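Local coordinates for protein orotate phosphoribosyltransferase (Aeropyrum pernix, PDB 2YZK) that probably catalyses the magnesium-dependent transfer of a phosphoribosyl group from 5-phosphoribose 1-diphosphate to orotate, giving orotidine 5'-monophosphate in pyrimidine biosynthesis, at residues A[27-32]-A[143-148]; A[54-59]-A[138-143]; A[60-65]-A[75-80]; A[109-114]-A[120-125]; A[128-133]-A[156-161]. All coordinates share one frame; numbering follows the deposited sequence.

Contact 1. Residues A[27-32]-A[143-148]; sequences VYIDMR and VDRGEG
Met31, a selenomethionine, and Val143 make the tight part of this contact. Branch CG2 of Val143 lies 3.9 Å from SE of Met31 and 4.0 Å from its CE. The two side chains cross at about a right angle. The Met31 chain bends at both chi2 and chi3, so its SE-CE end folds against the valine. Both residues are buried, and Leu142 and Val115 pack on Met31. The other half is looser. Ile29 CG1 comes only to 4.3 Å from Arg145 NH1 and approaches the guanidinium obliquely. Leu166 of helix 166-172 touches both of these side chains.

Arg145 is held by a salt bridge within its own segment. Its NE bonds Glu147 OE1 at 3.0 Å, nearly straight at 173° and close to the guanidinium plane. NH2 bonds Glu147 OE2 at 3.2 Å, tilted from that plane. This two-nitrogen, side-on salt bridge limits how the guanidinium can turn. Glu147 OE1 has a second charged partner in Arg23. Just before the arginine, Asp144 OD1 accepts from Gly146 N at 2.9 Å in an Asx turn. Arg145 is a predicted orotate-binding residue, and its side chain touches that of Thr117, another one. The arrangement thus joins the end of strand 24-29 and the residues just after it to strand 143-144 and the loop that follows, at what is probably the orotate site of this phosphoribosyltransferase.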
# COMPACT_ATOMS: atom_id res chain seq x y z
N VAL A 27 -12.30 -20.75 10.35
CA VAL A 27 -12.43 -19.47 9.65
C VAL A 27 -11.10 -18.92 9.14
O VAL A 27 -10.06 -19.06 9.78
CB VAL A 27 -13.07 -18.40 10.58
CG1 VAL A 27 -12.19 -18.16 11.79
CG2 VAL A 27 -13.29 -17.10 9.80
N TYR A 28 -11.16 -18.29 7.97
CA TYR A 28 -9.99 -17.66 7.37
C TYR A 28 -10.37 -16.19 7.23
O TYR A 28 -11.42 -15.86 6.68
CB TYR A 28 -9.67 -18.23 5.99
CG TYR A 28 -8.35 -17.71 5.46
CD1 TYR A 28 -7.15 -18.30 5.85
CD2 TYR A 28 -8.30 -16.60 4.61
CE1 TYR A 28 -5.92 -17.79 5.42
CE2 TYR A 28 -7.08 -16.09 4.17
CZ TYR A 28 -5.89 -16.69 4.58
OH TYR A 28 -4.67 -16.19 4.17
N ILE A 29 -9.51 -15.32 7.74
CA ILE A 29 -9.76 -13.89 7.69
C ILE A 29 -8.89 -13.22 6.64
O ILE A 29 -7.69 -13.49 6.55
CB ILE A 29 -9.48 -13.23 9.06
CG1 ILE A 29 -10.47 -13.75 10.11
CG2 ILE A 29 -9.57 -11.73 8.95
CD1 ILE A 29 -11.80 -13.00 10.17
N ASP A 30 -9.49 -12.36 5.82
CA ASP A 30 -8.73 -11.65 4.79
C ASP A 30 -9.33 -10.27 4.55
O ASP A 30 -10.23 -10.10 3.73
CB ASP A 30 -8.71 -12.44 3.49
CG ASP A 30 -7.73 -11.87 2.48
OD1 ASP A 30 -7.12 -10.82 2.80
OD2 ASP A 30 -7.57 -12.45 1.39
N MSE A 31 -8.81 -9.29 5.28
CA MSE A 31 -9.28 -7.92 5.19
C MSE A 31 -8.99 -7.30 3.82
O MSE A 31 -9.59 -6.29 3.44
CB MSE A 31 -8.63 -7.09 6.29
CG MSE A 31 -9.59 -6.31 7.17
SE MSE A 31 -10.98 -7.24 7.88
CE MSE A 31 -10.27 -8.86 8.23
N ARG A 32 -8.06 -7.90 3.09
CA ARG A 32 -7.70 -7.38 1.77
C ARG A 32 -8.90 -7.40 0.82
O ARG A 32 -9.00 -6.58 -0.09
CB ARG A 32 -6.55 -8.19 1.18
CG ARG A 32 -5.24 -8.07 1.95
CD ARG A 32 -4.19 -9.04 1.42
NE ARG A 32 -4.66 -10.41 1.46
CZ ARG A 32 -3.95 -11.47 1.07
NH1 ARG A 32 -2.72 -11.31 0.60
NH2 ARG A 32 -4.48 -12.68 1.14
N VAL A 143 -9.23 -5.39 12.57
CA VAL A 143 -9.62 -6.54 13.38
C VAL A 143 -8.51 -7.04 14.29
O VAL A 143 -7.38 -7.26 13.86
CB VAL A 143 -10.07 -7.72 12.48
CG1 VAL A 143 -10.34 -8.95 13.34
CG2 VAL A 143 -11.33 -7.33 11.72
N ASP A 144 -8.84 -7.20 15.57
CA ASP A 144 -7.88 -7.73 16.53
C ASP A 144 -8.32 -9.16 16.80
O ASP A 144 -9.46 -9.40 17.21
CB ASP A 144 -7.90 -6.89 17.81
CG ASP A 144 -7.00 -7.46 18.90
OD1 ASP A 144 -6.14 -8.31 18.59
OD2 ASP A 144 -7.15 -7.04 20.07
N ARG A 145 -7.43 -10.12 16.56
CA ARG A 145 -7.78 -11.51 16.80
C ARG A 145 -7.97 -11.78 18.28
O ARG A 145 -8.58 -12.78 18.66
CB ARG A 145 -6.69 -12.43 16.24
CG ARG A 145 -6.59 -12.45 14.72
CD ARG A 145 -5.68 -13.59 14.27
NE ARG A 145 -6.20 -14.86 14.76
CZ ARG A 145 -7.10 -15.60 14.12
NH1 ARG A 145 -7.59 -15.20 12.95
NH2 ARG A 145 -7.54 -16.72 14.67
N GLY A 146 -7.47 -10.87 19.12
CA GLY A 146 -7.60 -11.04 20.55
C GLY A 146 -6.77 -12.21 21.03
O GLY A 146 -7.19 -12.99 21.89
N GLU A 147 -5.57 -12.32 20.48
CA GLU A 147 -4.68 -13.41 20.84
C GLU A 147 -3.31 -12.96 21.33
O GLU A 147 -2.27 -13.49 20.92
CB GLU A 147 -4.57 -14.37 19.64
CG GLU A 147 -5.93 -15.00 19.30
CD GLU A 147 -5.94 -15.82 18.02
OE1 GLU A 147 -4.95 -15.79 17.27
OE2 GLU A 147 -6.97 -16.49 17.77
N GLY A 148 -3.32 -11.95 22.20
CA GLY A 148 -2.08 -11.46 22.78
C GLY A 148 -1.44 -10.20 22.22
O GLY A 148 -0.51 -9.68 22.83

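Contact 2. Residues A[54-59]-A[138-143]; sequences QDLARS and TALVLV
The last turns of helix 38-58 lie beside strand 135-141, and the backbones come nearest at Asp55 and Thr138, whose CA atoms are 7.3 Å apart. Two side-chain pairs fill the gap, one polar and one apolar. Thr138 OG1 donates to Asp55 OD1 at 2.7 Å. The hydroxyl meets the oxygen on its anti side, 26° out of the carboxylate plane. On Thr138 the OG1 branch stands anti to the carbonyl carbon (chi1 -60°), which turns the hydroxyl to the helix. The same OD1 also forms a salt bridge with Arg159 from the adjacent strand 159-162, so one carboxylate oxygen serves two partners. With an alanine in place of Asp55 the carboxylate is gone, and the Arg159 charge is likely to lose this mate and the Thr138 hydroxyl its acceptor.

One residue on in the helix and two in the strand, Leu56 CD2 meets Leu140 CD2 at 4.0 Å, methyl against methyl. They cross at about a right angle. Leu48 and Val51 of the same helix also pack on Leu140, and Leu49 on Leu56. A little farther on, Leu56 O accepts from both Ser59 OG, at 2.6 Å, and Ser59 N, at 3.2 Å. This ties Ser59 back to the turn before it. A helix packed through leucines on a parallel sheet fits the Rossmann-like alpha/beta core of the type I phosphoribosyltransferases.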
# COMPACT_ATOMS: atom_id res chain seq x y z
N GLN A 54 -8.76 11.24 18.12
CA GLN A 54 -7.85 12.38 18.09
C GLN A 54 -6.38 12.02 17.89
O GLN A 54 -5.62 12.81 17.34
CB GLN A 54 -8.02 13.22 19.36
CG GLN A 54 -9.42 13.80 19.50
CD GLN A 54 -9.85 14.55 18.25
OE1 GLN A 54 -10.81 14.17 17.59
NE2 GLN A 54 -9.13 15.62 17.93
N ASP A 55 -5.99 10.82 18.33
CA ASP A 55 -4.60 10.39 18.16
C ASP A 55 -4.26 10.38 16.68
O ASP A 55 -3.22 10.88 16.26
CB ASP A 55 -4.39 8.98 18.72
CG ASP A 55 -4.45 8.93 20.24
OD1 ASP A 55 -4.18 7.85 20.80
OD2 ASP A 55 -4.78 9.96 20.87
N LEU A 56 -5.16 9.81 15.88
CA LEU A 56 -4.96 9.75 14.44
C LEU A 56 -5.11 11.14 13.83
O LEU A 56 -4.28 11.56 13.01
CB LEU A 56 -5.96 8.77 13.82
CG LEU A 56 -5.95 8.63 12.30
CD1 LEU A 56 -4.59 8.12 11.85
CD2 LEU A 56 -7.05 7.68 11.86
N ALA A 57 -6.15 11.86 14.25
CA ALA A 57 -6.42 13.19 13.73
C ALA A 57 -5.32 14.21 13.96
O ALA A 57 -5.15 15.13 13.16
CB ALA A 57 -7.74 13.71 14.31
N ARG A 58 -4.56 14.06 15.04
CA ARG A 58 -3.49 15.01 15.34
C ARG A 58 -2.11 14.48 14.98
O ARG A 58 -1.11 15.20 15.11
CB ARG A 58 -3.51 15.39 16.82
CG ARG A 58 -4.88 15.77 17.38
CD ARG A 58 -5.46 17.02 16.73
NE ARG A 58 -6.66 16.71 15.97
CZ ARG A 58 -7.69 17.55 15.82
NH1 ARG A 58 -7.66 18.75 16.37
NH2 ARG A 58 -8.74 17.18 15.10
N SER A 59 -2.04 13.24 14.53
CA SER A 59 -0.76 12.62 14.18
C SER A 59 -0.02 13.42 13.11
O SER A 59 -0.64 13.99 12.22
CB SER A 59 -0.98 11.19 13.67
OG SER A 59 -1.72 11.18 12.46
N THR A 138 0.18 4.65 19.74
CA THR A 138 -1.08 4.05 19.31
C THR A 138 -0.92 3.23 18.03
O THR A 138 -0.24 3.65 17.09
CB THR A 138 -2.13 5.15 19.03
OG1 THR A 138 -2.36 5.90 20.23
CG2 THR A 138 -3.44 4.53 18.56
N ALA A 139 -1.54 2.05 18.03
CA ALA A 139 -1.54 1.15 16.87
C ALA A 139 -3.02 0.94 16.58
O ALA A 139 -3.81 0.64 17.47
CB ALA A 139 -0.87 -0.17 17.21
N LEU A 140 -3.39 1.11 15.31
CA LEU A 140 -4.77 1.00 14.89
C LEU A 140 -4.94 -0.12 13.86
O LEU A 140 -4.20 -0.18 12.89
CB LEU A 140 -5.20 2.35 14.30
CG LEU A 140 -6.50 2.45 13.51
CD1 LEU A 140 -7.67 2.21 14.44
CD2 LEU A 140 -6.59 3.84 12.87
N VAL A 141 -5.92 -0.99 14.10
CA VAL A 141 -6.19 -2.09 13.18
C VAL A 141 -7.69 -2.24 12.97
O VAL A 141 -8.50 -1.71 13.74
CB VAL A 141 -5.64 -3.45 13.70
CG1 VAL A 141 -4.14 -3.34 13.95
CG2 VAL A 141 -6.37 -3.87 14.97
N LEU A 142 -8.07 -2.95 11.92
CA LEU A 142 -9.47 -3.18 11.61
C LEU A 142 -9.99 -4.30 12.51
O LEU A 142 -11.05 -4.17 13.13
CB LEU A 142 -9.64 -3.59 10.15
CG LEU A 142 -9.61 -2.47 9.12
CD1 LEU A 142 -9.50 -3.07 7.72
CD2 LEU A 142 -10.86 -1.61 9.25
N VAL A 143 -9.23 -5.39 12.57
CA VAL A 143 -9.62 -6.54 13.38
C VAL A 143 -8.51 -7.04 14.29
O VAL A 143 -7.38 -7.26 13.86
CB VAL A 143 -10.07 -7.72 12.48
CG1 VAL A 143 -10.34 -8.95 13.34
CG2 VAL A 143 -11.33 -7.33 11.72

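Contact 3. Residues A[60-65]-A[75-80]; sequences SAVIGV and MLALRL
Val62 sets both of its methyls against helix 70-80, and it supplies the whole strand side of this contact. Branch CG2 faces Ala77, lying 4.1 Å from Ala77 CA and 4.3 Å from Ala77 CB. Branch CG1 reaches the preceding residue and lies 4.4 Å from Leu76 CB. The torsion explains this division. CG1 is anti to the backbone N (chi1 -177°), while CG2 is anti to the carbonyl carbon, and the two branches straddle successive positions of the helix. The backbones come close here, with the CA atoms of Val62 and Ala77 5.9 Å apart. The small alanine permits that approach, since its side chain ends at CB and the valine methyl can reach its CA.

Strand 61-65, helix 70-80 and strand 84-87 form a beta-alpha-beta unit. Val62 packs the first strand of that unit against its helix. The strand itself is held in the parallel sheet by backbone bonds from Val62 to Pro83 and Gly85 on one side and from Ile63 to Val110 and Val112 on the other.

The contact is wholly apolar, and all three touching residues are buried. Leu76 goes on to pack on Leu49 of helix 38-58. Two regular bonds inside the helix, from Arg79 N to Met75 O and from Leu80 N to Leu76 O, both 3.0 Å, carry the turn that bears Leu76 and Ala77. Farther round the helix, Met75 and Leu78 pack on Leu78 and Arg79 of the second subunit.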
# COMPACT_ATOMS: atom_id res chain seq x y z
N SER A 60 1.30 13.45 13.19
CA SER A 60 2.08 14.18 12.19
C SER A 60 2.16 13.33 10.92
O SER A 60 2.44 13.85 9.84
CB SER A 60 3.49 14.49 12.70
OG SER A 60 4.31 13.35 12.69
N ALA A 61 1.90 12.04 11.06
CA ALA A 61 1.94 11.13 9.92
C ALA A 61 1.25 9.81 10.23
O ALA A 61 1.13 9.42 11.39
CB ALA A 61 3.38 10.86 9.50
N VAL A 62 0.77 9.13 9.19
CA VAL A 62 0.14 7.83 9.35
C VAL A 62 1.18 6.84 8.84
O VAL A 62 1.72 7.02 7.75
CB VAL A 62 -1.13 7.70 8.49
CG1 VAL A 62 -1.79 6.36 8.77
CG2 VAL A 62 -2.10 8.84 8.80
N ILE A 63 1.47 5.80 9.62
CA ILE A 63 2.46 4.81 9.21
C ILE A 63 1.80 3.45 9.00
O ILE A 63 1.11 2.94 9.89
CB ILE A 63 3.57 4.64 10.27
CG1 ILE A 63 4.21 5.99 10.58
CG2 ILE A 63 4.62 3.65 9.77
CD1 ILE A 63 4.90 6.74 9.41
N GLY A 64 2.02 2.86 7.83
CA GLY A 64 1.44 1.55 7.57
C GLY A 64 2.43 0.42 7.79
O GLY A 64 3.62 0.59 7.60
N VAL A 65 1.93 -0.73 8.24
CA VAL A 65 2.77 -1.91 8.43
C VAL A 65 2.68 -2.61 7.07
O VAL A 65 1.64 -3.18 6.73
CB VAL A 65 2.24 -2.83 9.55
CG1 VAL A 65 3.14 -4.06 9.69
CG2 VAL A 65 2.18 -2.07 10.86
N MSE A 75 -4.73 5.29 2.29
CA MSE A 75 -6.05 5.87 2.13
C MSE A 75 -6.39 6.81 3.29
O MSE A 75 -7.01 7.84 3.08
CB MSE A 75 -7.10 4.77 1.98
CG MSE A 75 -6.86 3.92 0.74
SE MSE A 75 -7.95 2.48 0.60
CE MSE A 75 -9.45 3.32 0.10
N LEU A 76 -5.98 6.44 4.50
CA LEU A 76 -6.21 7.29 5.67
C LEU A 76 -5.40 8.58 5.57
O LEU A 76 -5.89 9.66 5.89
CB LEU A 76 -5.83 6.56 6.96
CG LEU A 76 -6.75 5.43 7.40
CD1 LEU A 76 -6.11 4.67 8.56
CD2 LEU A 76 -8.12 6.00 7.81
N ALA A 77 -4.16 8.46 5.11
CA ALA A 77 -3.30 9.63 4.97
C ALA A 77 -3.90 10.61 3.96
O ALA A 77 -3.89 11.82 4.18
CB ALA A 77 -1.90 9.20 4.54
N LEU A 78 -4.42 10.09 2.85
CA LEU A 78 -5.03 10.96 1.83
C LEU A 78 -6.29 11.63 2.38
O LEU A 78 -6.51 12.83 2.17
CB LEU A 78 -5.38 10.15 0.58
CG LEU A 78 -5.96 10.93 -0.61
CD1 LEU A 78 -4.99 12.03 -1.05
CD2 LEU A 78 -6.24 9.98 -1.77
N ARG A 79 -7.11 10.87 3.10
CA ARG A 79 -8.34 11.42 3.67
C ARG A 79 -8.02 12.53 4.66
O ARG A 79 -8.75 13.52 4.75
CB ARG A 79 -9.14 10.32 4.39
CG ARG A 79 -9.85 9.31 3.47
CD ARG A 79 -11.05 9.94 2.77
NE ARG A 79 -12.08 10.34 3.72
CZ ARG A 79 -12.90 9.50 4.35
NH1 ARG A 79 -12.81 8.19 4.13
NH2 ARG A 79 -13.79 9.96 5.22
N LEU A 80 -6.93 12.38 5.39
CA LEU A 80 -6.53 13.36 6.39
C LEU A 80 -5.53 14.39 5.88
O LEU A 80 -5.11 15.28 6.62
CB LEU A 80 -5.95 12.64 7.61
CG LEU A 80 -6.91 11.66 8.31
CD1 LEU A 80 -6.17 10.85 9.37
CD2 LEU A 80 -8.05 12.44 8.93

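Contact 4. Residues A[109-114]-A[120-125]; sequences VVVVDD and TSIAKS
At Asp113 a chi1 of -155° swings CG roughly opposite the backbone N, and Ser121 holds OG between its backbone N and carbonyl carbon (chi1 60°), which brings a carboxylate and a hydroxyl near each other across the strand and helix. They do not bond directly, as Asp113 OD2 and Ser121 OG stay 3.7 Å apart. Two waters span the distance. Water 1 donates to Asp113 OD2 at 2.5 Å and lies 3.2 Å from Ser121 OG. Water 2 also donates to Asp113 OD2, at 2.7 Å, and lies 2.8 Å from Ser121 OG. The other carboxylate oxygen, Asp113 OD1, takes a weak bond from Asp114 N.

Beside this wet part is an apolar one. Ile122 CG2 meets Val111 CG2 at 4.1 Å, the two side chains crossing obliquely. Ile122 also sends CG1 to 3.9 Å from Asp113 OD2, so the carboxylate rests partly against hydrocarbon. Ala139 of strand 135-141 packs on both Val111 and Ile122. In the helix, Ser125 OG donates to Ser121 O, tying one serine to the turn of the other.

Strand 109-113 and helix 120-125 run nearly antiparallel, their directions 149° apart. The connection between them, which includes the short strand 115-116, holds further residues predicted to bind 5-phosphoribose 1-diphosphate, as are Asp113, Asp114, Thr120 and Ser121. This is the PRPP motif of the type I phosphoribosyltransferases. Two waters held between carboxylate and hydroxyl imply a hydrated polar pocket at the strand's end, backed by the Val111-Ile122 pair and consistent with a site for a phosphorylated sugar.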
# COMPACT_ATOMS: atom_id res chain seq x y z
N VAL A 109 3.42 9.73 15.43
CA VAL A 109 2.67 9.02 14.39
C VAL A 109 1.78 7.92 14.96
O VAL A 109 1.90 7.56 16.13
CB VAL A 109 3.63 8.37 13.37
CG1 VAL A 109 4.61 9.39 12.85
CG2 VAL A 109 4.36 7.20 14.02
N VAL A 110 0.90 7.41 14.12
CA VAL A 110 0.02 6.31 14.50
C VAL A 110 0.30 5.22 13.47
O VAL A 110 0.34 5.49 12.27
CB VAL A 110 -1.47 6.70 14.41
CG1 VAL A 110 -2.35 5.46 14.60
CG2 VAL A 110 -1.80 7.73 15.49
N VAL A 111 0.52 3.99 13.94
CA VAL A 111 0.78 2.89 13.02
C VAL A 111 -0.53 2.18 12.71
O VAL A 111 -1.41 2.08 13.57
CB VAL A 111 1.77 1.86 13.61
CG1 VAL A 111 3.13 2.50 13.74
CG2 VAL A 111 1.29 1.38 14.95
N VAL A 112 -0.65 1.71 11.47
CA VAL A 112 -1.87 1.04 11.02
C VAL A 112 -1.60 -0.31 10.37
O VAL A 112 -0.70 -0.45 9.54
CB VAL A 112 -2.61 1.94 9.99
CG1 VAL A 112 -3.85 1.23 9.46
CG2 VAL A 112 -2.97 3.27 10.62
N ASP A 113 -2.40 -1.31 10.74
CA ASP A 113 -2.28 -2.64 10.15
C ASP A 113 -3.70 -3.16 9.98
O ASP A 113 -4.61 -2.70 10.67
CB ASP A 113 -1.47 -3.58 11.06
CG ASP A 113 -0.82 -4.72 10.28
OD1 ASP A 113 -1.09 -4.85 9.07
OD2 ASP A 113 -0.04 -5.48 10.89
N ASP A 114 -3.91 -4.10 9.07
CA ASP A 114 -5.26 -4.58 8.88
C ASP A 114 -5.72 -5.51 10.00
O ASP A 114 -6.79 -5.30 10.57
CB ASP A 114 -5.44 -5.23 7.49
CG ASP A 114 -4.51 -6.42 7.24
OD1 ASP A 114 -3.54 -6.64 8.00
OD2 ASP A 114 -4.77 -7.13 6.25
N THR A 120 3.60 -8.96 17.13
CA THR A 120 5.02 -8.83 16.82
C THR A 120 5.33 -8.04 15.55
O THR A 120 6.34 -7.33 15.50
CB THR A 120 5.71 -10.22 16.74
OG1 THR A 120 4.96 -11.08 15.88
CG2 THR A 120 5.80 -10.85 18.12
N SER A 121 4.49 -8.15 14.53
CA SER A 121 4.73 -7.42 13.29
C SER A 121 4.60 -5.92 13.57
O SER A 121 5.35 -5.11 13.02
CB SER A 121 3.74 -7.85 12.20
OG SER A 121 2.40 -7.60 12.59
N ILE A 122 3.64 -5.57 14.42
CA ILE A 122 3.43 -4.17 14.77
C ILE A 122 4.58 -3.71 15.66
O ILE A 122 5.10 -2.61 15.49
CB ILE A 122 2.08 -3.99 15.50
CG1 ILE A 122 0.94 -4.39 14.55
CG2 ILE A 122 1.92 -2.55 15.96
CD1 ILE A 122 -0.45 -4.54 15.15
N ALA A 123 4.98 -4.57 16.59
CA ALA A 123 6.07 -4.26 17.51
C ALA A 123 7.35 -3.91 16.75
O ALA A 123 8.07 -2.97 17.12
CB ALA A 123 6.32 -5.44 18.45
N LYS A 124 7.64 -4.68 15.71
CA LYS A 124 8.83 -4.45 14.89
C LYS A 124 8.77 -3.08 14.23
O LYS A 124 9.77 -2.36 14.18
CB LYS A 124 8.97 -5.54 13.82
CG LYS A 124 9.35 -6.91 14.38
CD LYS A 124 9.64 -7.92 13.27
CE LYS A 124 10.23 -9.21 13.84
NZ LYS A 124 10.76 -10.12 12.77
N SER A 125 7.60 -2.70 13.74
CA SER A 125 7.45 -1.40 13.09
C SER A 125 7.66 -0.28 14.10
O SER A 125 8.25 0.75 13.78
CB SER A 125 6.06 -1.28 12.46
OG SER A 125 5.87 -2.30 11.49
O HOH W 1 -0.68 -6.89 12.84
O HOH W 2 1.46 -7.46 9.94

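Contact 5. Residues A[128-133]-A[156-161]; sequences VLRSNG and MGVRLV
Arg130 carries its charge from helix 120-131 to the backbone at Met156 and Gly157. From CB the side chain sets out with CG anti to the carbonyl carbon (chi1 -72°), then runs extended from CG to NE. This aliphatic length spans the space between backbones that stay well apart, 11.2 Å between the CA atoms of Arg130 and Met156. Contacts across begin at CZ, which lies 3.4 Å from Met156 O. NH1 makes the main bond, to Met156 O at 2.8 Å with an N-H...O angle of 157°. That oxygen sits at the guanidinium edge, near its plane. NH2 adds two weak bonds, to Met156 O at 3.2 Å and to Gly157 O at 3.3 Å. It also lies 3.4 Å from Val158 CG2, which approaches obliquely. The selenomethionine Met156 bends at chi3, which puts Met156 CE 4.2 Å from Arg130 NH1.

The guanidinium bonds two successive carbonyls, the second only weakly, just past helix 149-154. Gly157, with positive phi, is the C-prime residue of the Schellman motif that closes that helix. The motif's bonds run from Val158 N to Leu153 O and from Gly157 N to Ala154 O, which leaves Met156 O and Gly157 O to face Arg130. NH2 also bonds Val136 O.

Met156 and Val158 both pack on Ile126 of the helix that bears Arg130, and Val158 reaches Leu153 of helix 149-154. The contact lies at the outer edge of the parallel sheet, where helix 120-131 meets the turn leading from helix 149-154 into edge strand 159-162.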
# COMPACT_ATOMS: atom_id res chain seq x y z
N VAL A 128 11.39 0.27 14.73
CA VAL A 128 12.02 0.99 13.63
C VAL A 128 11.68 2.48 13.73
O VAL A 128 12.54 3.34 13.58
CB VAL A 128 11.55 0.44 12.27
CG1 VAL A 128 12.09 1.29 11.13
CG2 VAL A 128 12.02 -1.00 12.12
N LEU A 129 10.41 2.79 13.99
CA LEU A 129 10.00 4.18 14.12
C LEU A 129 10.71 4.90 15.26
O LEU A 129 11.24 6.00 15.08
CB LEU A 129 8.49 4.25 14.34
CG LEU A 129 7.65 3.92 13.11
CD1 LEU A 129 6.21 3.64 13.53
CD2 LEU A 129 7.71 5.09 12.14
N ARG A 130 10.74 4.27 16.44
CA ARG A 130 11.37 4.89 17.61
C ARG A 130 12.87 5.10 17.44
O ARG A 130 13.43 6.06 17.98
CB ARG A 130 11.08 4.06 18.86
CG ARG A 130 9.64 4.17 19.31
CD ARG A 130 9.37 3.43 20.60
NE ARG A 130 8.00 3.65 21.05
CZ ARG A 130 7.37 2.91 21.96
NH1 ARG A 130 7.99 1.88 22.53
NH2 ARG A 130 6.12 3.20 22.29
N SER A 131 13.51 4.20 16.70
CA SER A 131 14.94 4.29 16.46
C SER A 131 15.27 5.33 15.40
O SER A 131 16.42 5.76 15.28
CB SER A 131 15.49 2.93 16.02
OG SER A 131 15.36 1.97 17.05
N ASN A 132 14.27 5.75 14.64
CA ASN A 132 14.49 6.74 13.59
C ASN A 132 13.95 8.13 13.90
O ASN A 132 13.70 8.92 12.99
CB ASN A 132 13.94 6.22 12.26
CG ASN A 132 14.84 5.17 11.63
OD1 ASN A 132 15.89 5.49 11.08
ND2 ASN A 132 14.43 3.91 11.72
N GLY A 133 13.75 8.42 15.18
CA GLY A 133 13.29 9.74 15.58
C GLY A 133 11.80 10.02 15.63
O GLY A 133 11.40 11.19 15.70
N MSE A 156 5.27 -2.49 25.73
CA MSE A 156 6.28 -1.62 25.13
C MSE A 156 5.71 -0.22 24.93
O MSE A 156 6.10 0.50 24.02
CB MSE A 156 6.81 -2.21 23.81
CG MSE A 156 5.82 -2.32 22.67
SE MSE A 156 6.62 -3.10 21.22
CE MSE A 156 7.42 -1.68 20.46
N GLY A 157 4.77 0.14 25.80
CA GLY A 157 4.17 1.46 25.76
C GLY A 157 3.34 1.82 24.54
O GLY A 157 3.34 2.97 24.09
N VAL A 158 2.63 0.84 24.00
CA VAL A 158 1.78 1.09 22.83
C VAL A 158 0.36 0.59 23.09
O VAL A 158 0.16 -0.54 23.54
CB VAL A 158 2.36 0.39 21.58
CG1 VAL A 158 1.41 0.57 20.40
CG2 VAL A 158 3.74 0.96 21.25
N ARG A 159 -0.62 1.45 22.82
CA ARG A 159 -2.02 1.12 23.02
C ARG A 159 -2.63 0.64 21.71
O ARG A 159 -2.66 1.39 20.73
CB ARG A 159 -2.79 2.35 23.52
CG ARG A 159 -4.28 2.08 23.75
CD ARG A 159 -5.08 3.37 23.92
NE ARG A 159 -4.95 4.23 22.75
CZ ARG A 159 -5.87 5.10 22.34
NH1 ARG A 159 -7.01 5.22 23.01
NH2 ARG A 159 -5.65 5.84 21.26
N LEU A 160 -3.10 -0.60 21.69
CA LEU A 160 -3.71 -1.15 20.49
C LEU A 160 -5.20 -0.82 20.49
O LEU A 160 -5.88 -1.02 21.50
CB LEU A 160 -3.54 -2.68 20.44
CG LEU A 160 -4.24 -3.42 19.29
CD1 LEU A 160 -3.56 -3.08 17.97
CD2 LEU A 160 -4.19 -4.92 19.53
N VAL A 161 -5.69 -0.31 19.38
CA VAL A 161 -7.11 0.01 19.23
C VAL A 161 -7.59 -0.70 17.97
O VAL A 161 -6.89 -0.72 16.96
CB VAL A 161 -7.34 1.53 19.08
CG1 VAL A 161 -8.82 1.81 18.91
CG2 VAL A 161 -6.80 2.26 20.32

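How the contacts relate
Contacts 2, 3 and 4 lie in the buried core, while contacts 1 and 5 are only partly buried. All but contact 1 reach the one parallel sheet. Contacts 3 and 4 use neighbouring strands of it. Contacts 4 and 5 share helix 120-131. Contact 3 is purely apolar. Contact 2 adds a polar pair at its partly exposed end, whose aspartate is salt-bridged to Arg159 of contact 5. Contact 4 is water-bridged beside its apolar pair, and contact 5 relies on arginine bonding to backbone carbonyls. Contact 1 shares Val143 with contact 2. It lies with contact 4 at predicted substrate-binding residues.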